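Local structure of SEC-C motif domain protein (Psychrobacter arcticus, 2I9W) at residues T22-Y26 / Q27-Q31. The protein is of unknown function but binds two zinc ions, one in a YchJ-type N-terminal domain and one in a SEC-C motif, flanking an NTF2-like (cystatin-like) domain. Residues are numbered along the deposited sequence; the frame is centred on the assembly and turned at random.
Sequences TPLLY and QDCCQ. With ZN (zinc ion), chain B.
Tyr26 lays its ring against Gln31 where the chain turns through a short 3-10 segment into helix 31-39. The turn belongs to the N-terminal zinc-binding domain of the YchJ family, and it carries the Cys29-Cys30 pair of a four-cysteine zinc site. Gln31 CB sits over one face of the Tyr26 ring, 3.4 Å from its centroid and 10° off the normal, a CH-pi contact. With CG of Gln31 opposite the backbone N (chi1 -174°), the extended chain runs over CE2 and CD2 of the ring. The side-chain amide plane ends 4° from that of the ring. Ser5 OG hydrogen-bonds Gln31 OE1, and Tyr26 OH is hydrogen-bonded to His34 ND1. With an alanine here in place of the tyrosine, Gln31 CB is likely to lose the ring it packs on, and His34 the hydroxyl it bonds. The Tyr26 carbonyl oxygen grips the turn twice. Cys29 N reaches Tyr26 O at 2.9 Å and Gln31 N reaches Tyr26 O at 3.1 Å, from opposite faces of the carbonyl plane. These bonds bracket the cysteine pair. Cys29 SG and Cys30 SG bind zinc at 2.3 and 2.4 Å, and Cys9 and Cys11 complete the site. Tyr26 CE1 also packs on Cys30 CB. Within the same turn, Asp28 N donates to Leu25 O. One water joins the same two residues, accepting from Leu25 N at 2.9 Å and donating to Asp28 OD2 at 2.6 Å.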
loop_
_atom_site.group_PDB
_atom_site.type_symbol
_atom_site.label_atom_id
_atom_site.label_comp_id
_atom_site.label_asym_id
_atom_site.label_seq_id
_atom_site.Cartn_x
_atom_site.Cartn_y
_atom_site.Cartn_z
ATOM N N THR A 22 -6.825 -11.710 19.640
ATOM C CA THR A 22 -7.574 -10.472 19.522
ATOM C C THR A 22 -6.949 -9.549 18.488
ATOM O O THR A 22 -5.732 -9.307 18.507
ATOM C CB THR A 22 -7.632 -9.751 20.852
ATOM O OG1 THR A 22 -8.016 -10.678 21.874
ATOM C CG2 THR A 22 -8.632 -8.591 20.790
ATOM N N PRO A 23 -7.760 -9.032 17.560
ATOM C CA PRO A 23 -7.203 -8.096 16.589
ATOM C C PRO A 23 -6.581 -6.860 17.237
ATOM O O PRO A 23 -7.117 -6.319 18.199
ATOM C CB PRO A 23 -8.414 -7.675 15.750
ATOM C CG PRO A 23 -9.509 -8.608 16.080
ATOM C CD PRO A 23 -9.205 -9.280 17.362
ATOM N N LEU A 24 -5.466 -6.392 16.687
ATOM C CA LEU A 24 -4.779 -5.237 17.277
ATOM C C LEU A 24 -5.552 -3.949 17.083
ATOM O O LEU A 24 -6.314 -3.806 16.116
ATOM C CB LEU A 24 -3.369 -5.083 16.705
ATOM C CG LEU A 24 -2.411 -6.263 16.663
ATOM C CD1 LEU A 24 -1.046 -5.873 16.015
ATOM C CD2 LEU A 24 -2.196 -6.800 18.076
ATOM N N LEU A 25 -5.384 -3.033 18.035
ATOM C CA LEU A 25 -5.908 -1.670 17.920
ATOM C C LEU A 25 -5.097 -0.844 16.942
ATOM O O LEU A 25 -3.894 -1.067 16.728
ATOM C CB LEU A 25 -5.924 -0.948 19.256
ATOM C CG LEU A 25 -6.775 -1.575 20.387
ATOM C CD1 LEU A 25 -6.818 -0.646 21.625
ATOM C CD2 LEU A 25 -8.182 -1.930 19.881
ATOM N N TYR A 26 -5.767 0.132 16.332
ATOM C CA TYR A 26 -5.077 1.063 15.420
ATOM C C TYR A 26 -3.755 1.646 16.017
ATOM O O TYR A 26 -2.670 1.534 15.396
ATOM C CB TYR A 26 -6.059 2.155 15.010
ATOM C CG TYR A 26 -5.489 3.211 14.081
ATOM C CD1 TYR A 26 -4.802 2.877 12.913
ATOM C CD2 TYR A 26 -5.638 4.567 14.369
ATOM C CE1 TYR A 26 -4.315 3.878 12.052
ATOM C CE2 TYR A 26 -5.138 5.574 13.511
ATOM C CZ TYR A 26 -4.459 5.219 12.373
ATOM O OH TYR A 26 -3.964 6.200 11.535
ATOM N N GLN A 27 -3.824 2.193 17.233
ATOM C CA GLN A 27 -2.631 2.745 17.888
ATOM C C GLN A 27 -1.463 1.764 17.991
ATOM O O GLN A 27 -0.300 2.174 18.087
ATOM C CB GLN A 27 -2.965 3.285 19.282
ATOM C CG GLN A 27 -3.442 2.261 20.289
ATOM C CD GLN A 27 -3.872 2.894 21.637
ATOM O OE1 GLN A 27 -3.936 4.108 21.790
ATOM N NE2 GLN A 27 -4.192 2.049 22.586
ATOM N N ASP A 28 -1.782 0.477 17.985
ATOM C CA ASP A 28 -0.811 -0.581 18.187
ATOM C C ASP A 28 -0.420 -1.251 16.891
ATOM O O ASP A 28 0.323 -2.221 16.921
ATOM C CB ASP A 28 -1.401 -1.649 19.130
ATOM C CG ASP A 28 -1.604 -1.135 20.518
ATOM O OD1 ASP A 28 -0.710 -0.394 20.971
ATOM O OD2 ASP A 28 -2.647 -1.453 21.113
ATOM N N CYS A 29 -0.959 -0.775 15.766
ATOM C CA CYS A 29 -0.771 -1.417 14.458
ATOM C C CYS A 29 -0.340 -0.376 13.396
ATOM O O CYS A 29 0.843 -0.044 13.321
ATOM C CB CYS A 29 -2.040 -2.204 14.050
ATOM S SG CYS A 29 -1.864 -3.244 12.566
ATOM N N CYS A 30 -1.296 0.195 12.629
ATOM C CA CYS A 30 -0.951 1.059 11.507
ATOM C C CYS A 30 -0.666 2.519 11.910
ATOM O O CYS A 30 0.022 3.247 11.178
ATOM C CB CYS A 30 -2.096 0.991 10.493
ATOM S SG CYS A 30 -2.167 -0.570 9.505
ATOM N N GLN A 31 -1.215 2.973 13.053
ATOM C CA GLN A 31 -1.161 4.403 13.372
ATOM C C GLN A 31 0.281 4.941 13.425
ATOM O O GLN A 31 0.543 5.996 12.918
ATOM C CB GLN A 31 -1.904 4.716 14.672
ATOM C CG GLN A 31 -1.963 6.181 14.930
ATOM C CD GLN A 31 -2.760 6.509 16.174
ATOM O OE1 GLN A 31 -3.280 5.629 16.857
ATOM N NE2 GLN A 31 -2.862 7.780 16.459
HETATM ZN ZN ZN B . -3.146 -2.150 10.958
HETATM O O HOH W 1 -3.838 -3.670 20.345
#